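Local coordinates for glycosyl hydrolases family 31 family protein (Aspergillus niger, PDB 6DRU) that releases alpha-xylose from the non-reducing terminal glucose of xyloglucan oligosaccharides, acting as an alpha-xylosidase of glycoside hydrolase family 31, at the interface of chains A and B and the interface of chains A and C. Residues are numbered along the deposited sequence; one frame, centred on the assembly and turned at random. Chains: chain A/B/C, Glycosyl hydrolases family 31 family protein.

Contact 1: the interface of chains A and B. Residues chain A 88, 91, 95; chain B 413, 417.
A two-fold interface between two copies of a family 31 glycosidase in the deposited tetramer brings A:Trp88, A:Thr91 and A:Tyr95, all in loops, against the short helix 413-417 of chain B, which lies within the TIM-barrel region; because the pairing is symmetric, the same patch occurs again with the chains exchanged. It helps join chains A and B, although the structure alone does not show that this pairing persists in solution. The two ends of the helix meet different surfaces. At its start, B:Thr413 and A:Thr91 reach toward each other tip to tip, the methyl CG2 of A:Thr91 lying 3.9 Å from CB of B:Thr413. The indole of A:Trp88 comes in obliquely beside them and turns an edge to the helix: CZ3 on its six-membered ring lies 3.6 Å from the backbone carbonyl O of B:Thr413, which sits in the plane of the ring. At the other end, B:Ser417 is laid over a face of the A:Tyr95 phenol, its hydroxyl OG 3.4 Å above the ring plane and displaced toward the rim. Its CB packs 3.5 Å from CE1 of the same ring. The serine hydroxyl stands between its own backbone N and carbonyl carbon (chi1 65°), which sets OG over the ring. Water 1 completes the patch at the edge of the phenol ring, its O 2.9 Å from OH of A:Tyr95. The O of water 1 also lies 2.7 Å from the hydroxyl OG1 of B:Thr413. This bridge links the two polar groups across the boundary, where their side chains do not meet directly.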
ATOM      1  N   TRP A  88     -33.192   2.270   0.047  1.00 62.53           N
ATOM      2  CA  TRP A  88     -32.664   0.986   0.487  1.00 64.92           C
ATOM      3  C   TRP A  88     -33.425   0.533   1.724  1.00 65.93           C
ATOM      4  O   TRP A  88     -33.593   1.306   2.672  1.00 72.51           O
ATOM      5  CB  TRP A  88     -31.163   1.073   0.776  1.00 64.01           C
ATOM      6  CG  TRP A  88     -30.715   0.173   1.880  1.00 66.07           C
ATOM      7  CD1 TRP A  88     -30.645  -1.190   1.854  1.00 65.43           C
ATOM      8  CD2 TRP A  88     -30.263   0.572   3.177  1.00 70.68           C
ATOM      9  NE1 TRP A  88     -30.184  -1.664   3.058  1.00 64.04           N
ATOM     10  CE2 TRP A  88     -29.941  -0.601   3.887  1.00 75.30           C
ATOM     11  CE3 TRP A  88     -30.101   1.808   3.808  1.00 60.42           C
ATOM     12  CZ2 TRP A  88     -29.465  -0.574   5.195  1.00 75.52           C
ATOM     13  CZ3 TRP A  88     -29.630   1.833   5.105  1.00 60.78           C
ATOM     14  CH2 TRP A  88     -29.318   0.651   5.785  1.00 62.96           C
ATOM     15  N   THR A  91     -37.140   2.264   2.986  1.00 95.24           N
ATOM     16  CA  THR A  91     -37.076   3.711   2.844  1.00 85.00           C
ATOM     17  C   THR A  91     -37.544   4.151   1.461  1.00 75.98           C
ATOM     18  O   THR A  91     -37.476   3.399   0.485  1.00 72.92           O
ATOM     19  CB  THR A  91     -35.653   4.208   3.096  1.00 82.88           C
ATOM     20  OG1 THR A  91     -34.723   3.392   2.374  1.00 95.46           O
ATOM     21  CG2 THR A  91     -35.327   4.142   4.578  1.00 69.23           C
ATOM     22  N   TYR A  95     -31.305   7.125  -4.160  1.00 53.41           N
ATOM     23  CA  TYR A  95     -29.871   6.924  -4.319  1.00 58.15           C
ATOM     24  C   TYR A  95     -29.512   5.512  -4.761  1.00 61.71           C
ATOM     25  O   TYR A  95     -28.322   5.196  -4.877  1.00 62.41           O
ATOM     26  CB  TYR A  95     -29.137   7.261  -3.012  1.00 48.48           C
ATOM     27  CG  TYR A  95     -29.703   6.571  -1.793  1.00 55.35           C
ATOM     28  CD1 TYR A  95     -29.432   5.231  -1.538  1.00 50.87           C
ATOM     29  CD2 TYR A  95     -30.505   7.258  -0.893  1.00 53.07           C
ATOM     30  CE1 TYR A  95     -29.955   4.596  -0.428  1.00 57.67           C
ATOM     31  CE2 TYR A  95     -31.024   6.632   0.225  1.00 44.78           C
ATOM     32  CZ  TYR A  95     -30.750   5.302   0.452  1.00 53.67           C
ATOM     33  OH  TYR A  95     -31.271   4.677   1.563  1.00 60.72           O
TER
ATOM     34  N   THR B 413     -30.898   6.546   7.782  1.00 62.41           N
ATOM     35  CA  THR B 413     -30.658   5.537   6.756  1.00 51.74           C
ATOM     36  C   THR B 413     -29.968   6.131   5.536  1.00 59.83           C
ATOM     37  O   THR B 413     -29.253   5.416   4.823  1.00 64.53           O
ATOM     38  CB  THR B 413     -31.972   4.877   6.347  1.00 50.63           C
ATOM     39  OG1 THR B 413     -32.783   5.825   5.643  1.00 76.14           O
ATOM     40  CG2 THR B 413     -32.725   4.389   7.575  1.00 66.47           C
ATOM     41  N   SER B 417     -26.442   4.755   4.229  1.00 56.47           N
ATOM     42  CA  SER B 417     -26.289   4.306   2.852  1.00 62.00           C
ATOM     43  C   SER B 417     -25.094   4.937   2.150  1.00 57.42           C
ATOM     44  O   SER B 417     -24.673   4.431   1.105  1.00 48.56           O
ATOM     45  CB  SER B 417     -27.559   4.608   2.056  1.00 56.86           C
ATOM     46  OG  SER B 417     -27.771   6.006   1.949  1.00 52.58           O
TER
HETATM   47  O   HOH W   1     -33.199   6.332   2.998  1.00 56.41           O

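Contact 2: the interface of chains A and C. Residues chain A 344, 346, 426-427, 430; chain C 36-37, 128.
C:Phe36 presents one face of its ring to A:Asn426, and this is the apolar centre of the A-C contact. The methylene CB of the asparagine stands over that face, 3.6 Å from the ring centroid, in a CH-pi contact displaced toward the rim. The phenyl edge points toward the loop of A:Leu344, whose backbone O lies in the ring plane, 3.9 Å from CE1, while A:Ala346 gives looser contact through its methyl group. The ring is directed by a first torsion that sets CG beside the backbone N, opposite the carbonyl carbon (chi1 -72°). Beyond the methylene, the asparagine amide turns to a second aromatic group: ND2 lies over a face of the C:Trp128 indole, 3.4 Å from CH2, with the amide and ring planes 58° apart. A:Asn426 thus has its aliphatic part against one ring and its amide nitrogen against another.

Farther out, C:Arg37 forms the polar rim. Its chain bends at chi2 (82°) and brings the guanidinium across the asparagine side chain at about a right angle, beside OD1; that approach is modelled too short for its length to be meaningful. CB of its neighbour C:Phe36 lies over one face, toward the rim, and may help fix its tilt. NH2 donates a hydrogen bond of 3.2 Å to the backbone O of A:Gly430. The acceptor lies in the guanidinium plane and the bond is nearly straight, yet the donor stands above the carbonyl plane and not on a lone pair. The carbonyl O of A:Tyr427 stands above the guanidinium plane, on the side of C:Phe36 CB, where the N-H of NE does not point at it; its partial charge probably favours the positive group. Together the aromatic centre and arginine rim help join chains A and C in the deposited tetramer, a pairing that the structure alone does not show to hold in solution.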
ATOM      1  N   LEU A 344       9.306   2.109 -23.455  1.00 56.37           N
ATOM      2  CA  LEU A 344       9.220   0.772 -22.891  1.00 52.32           C
ATOM      3  C   LEU A 344       8.481   0.817 -21.563  1.00 51.14           C
ATOM      4  O   LEU A 344       8.718   1.705 -20.738  1.00 65.34           O
ATOM      5  CB  LEU A 344      10.609   0.161 -22.684  1.00 50.16           C
ATOM      6  CG  LEU A 344      11.541   0.099 -23.892  1.00 56.18           C
ATOM      7  CD1 LEU A 344      12.921  -0.370 -23.467  1.00 56.73           C
ATOM      8  CD2 LEU A 344      10.967  -0.821 -24.955  1.00 51.26           C
ATOM      9  N   ALA A 346       7.828  -0.935 -17.830  1.00 54.50           N
ATOM     10  CA  ALA A 346       8.812  -1.428 -16.881  1.00 50.70           C
ATOM     11  C   ALA A 346       8.122  -1.807 -15.582  1.00 51.54           C
ATOM     12  O   ALA A 346       7.176  -1.139 -15.160  1.00 62.09           O
ATOM     13  CB  ALA A 346       9.899  -0.381 -16.611  1.00 53.19           C
ATOM     14  N   ASN A 426       4.626  -0.335 -15.107  1.00 64.67           N
ATOM     15  CA  ASN A 426       4.314   1.062 -15.380  1.00 52.91           C
ATOM     16  C   ASN A 426       4.061   1.258 -16.870  1.00 55.41           C
ATOM     17  O   ASN A 426       4.889   0.868 -17.700  1.00 51.43           O
ATOM     18  CB  ASN A 426       5.459   1.973 -14.932  1.00 54.81           C
ATOM     19  CG  ASN A 426       5.355   2.379 -13.477  1.00 54.85           C
ATOM     20  OD1 ASN A 426       4.259   2.476 -12.927  1.00 59.74           O
ATOM     21  ND2 ASN A 426       6.497   2.635 -12.848  1.00 56.34           N
ATOM     22  N   TYR A 427       2.922   1.858 -17.200  1.00 52.69           N
ATOM     23  CA  TYR A 427       2.613   2.290 -18.555  1.00 53.74           C
ATOM     24  C   TYR A 427       2.510   3.809 -18.589  1.00 54.18           C
ATOM     25  O   TYR A 427       2.529   4.484 -17.556  1.00 59.88           O
ATOM     26  CB  TYR A 427       1.302   1.678 -19.063  1.00 54.51           C
ATOM     27  CG  TYR A 427       1.329   0.183 -19.273  1.00 50.82           C
ATOM     28  CD1 TYR A 427       2.229  -0.401 -20.156  1.00 54.15           C
ATOM     29  CD2 TYR A 427       0.437  -0.644 -18.604  1.00 53.58           C
ATOM     30  CE1 TYR A 427       2.249  -1.769 -20.353  1.00 64.67           C
ATOM     31  CE2 TYR A 427       0.447  -2.010 -18.794  1.00 60.57           C
ATOM     32  CZ  TYR A 427       1.352  -2.569 -19.671  1.00 71.18           C
ATOM     33  OH  TYR A 427       1.363  -3.933 -19.863  1.00 61.68           O
ATOM     34  N   GLY A 430      -1.108   4.454 -17.179  1.00 53.56           N
ATOM     35  CA  GLY A 430      -1.418   3.957 -15.856  1.00 45.42           C
ATOM     36  C   GLY A 430      -0.524   2.781 -15.529  1.00 52.60           C
ATOM     37  O   GLY A 430       0.541   2.616 -16.115  1.00 60.34           O
TER
ATOM     38  N   PHE C  36       6.485   8.692 -16.706  1.00 60.28           N
ATOM     39  CA  PHE C  36       5.490   7.935 -17.466  1.00 60.26           C
ATOM     40  C   PHE C  36       4.248   8.742 -17.838  1.00 55.02           C
ATOM     41  O   PHE C  36       4.036   9.037 -19.019  1.00 57.58           O
ATOM     42  CB  PHE C  36       5.080   6.669 -16.708  1.00 55.39           C
ATOM     43  CG  PHE C  36       6.143   5.603 -16.686  1.00 58.80           C
ATOM     44  CD1 PHE C  36       6.354   4.798 -17.793  1.00 52.33           C
ATOM     45  CD2 PHE C  36       6.924   5.402 -15.558  1.00 60.77           C
ATOM     46  CE1 PHE C  36       7.328   3.816 -17.782  1.00 46.96           C
ATOM     47  CE2 PHE C  36       7.899   4.418 -15.537  1.00 58.88           C
ATOM     48  CZ  PHE C  36       8.101   3.625 -16.652  1.00 62.70           C
ATOM     49  N   ARG C  37       3.412   9.107 -16.852  1.00 55.84           N
ATOM     50  CA  ARG C  37       2.132   9.701 -17.235  1.00 54.24           C
ATOM     51  C   ARG C  37       2.215  11.217 -17.218  1.00 60.25           C
ATOM     52  O   ARG C  37       2.731  11.796 -16.249  1.00 62.87           O
ATOM     53  CB  ARG C  37       1.001   9.247 -16.307  1.00 55.81           C
ATOM     54  CG  ARG C  37       0.908   7.749 -16.051  1.00 56.40           C
ATOM     55  CD  ARG C  37       1.875   7.276 -14.978  1.00 67.99           C
ATOM     56  NE  ARG C  37       1.938   5.822 -14.921  1.00 72.12           N
ATOM     57  CZ  ARG C  37       2.818   5.144 -14.196  1.00 67.68           C
ATOM     58  NH1 ARG C  37       3.713   5.792 -13.463  1.00 66.11           N
ATOM     59  NH2 ARG C  37       2.799   3.818 -14.201  1.00 64.17           N
ATOM     60  N   TRP C 128       6.769   4.015  -6.136  1.00 59.55           N
ATOM     61  CA  TRP C 128       5.338   3.743  -6.250  1.00 55.45           C
ATOM     62  C   TRP C 128       4.883   2.868  -5.092  1.00 61.35           C
ATOM     63  O   TRP C 128       5.158   1.658  -5.081  1.00 66.39           O
ATOM     64  CB  TRP C 128       5.019   3.072  -7.589  1.00 50.67           C
ATOM     65  CG  TRP C 128       5.025   4.024  -8.747  1.00 50.15           C
ATOM     66  CD1 TRP C 128       3.964   4.732  -9.231  1.00 51.04           C
ATOM     67  CD2 TRP C 128       6.149   4.381  -9.561  1.00 48.49           C
ATOM     68  NE1 TRP C 128       4.355   5.503 -10.298  1.00 52.22           N
ATOM     69  CE2 TRP C 128       5.693   5.307 -10.520  1.00 48.42           C
ATOM     70  CE3 TRP C 128       7.497   4.007  -9.572  1.00 49.34           C
ATOM     71  CZ2 TRP C 128       6.535   5.863 -11.480  1.00 48.72           C
ATOM     72  CZ3 TRP C 128       8.330   4.559 -10.527  1.00 48.40           C
ATOM     73  CH2 TRP C 128       7.846   5.477 -11.467  1.00 52.53           C
TER

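Contact 1 and contact 2 illustrate how one subunit can serve two separate pairings: their centres lie about 40 Å apart, and they share no residues. Both draw on the same stretch of the TIM-barrel region, helix 413-417 of chain B in contact 1 and strand 425-426 of chain A in contact 2; each contact has a twin with chains exchanged, so every subunit offers both. The two pairings together could build the deposited tetramer. Contact 2 lies about 20 Å from A:Asp395 of the active site, contact 1 about 49 Å; neither patch includes A:Asp395 or A:Asp487, and the structure alone does not show whether assembly affects catalysis.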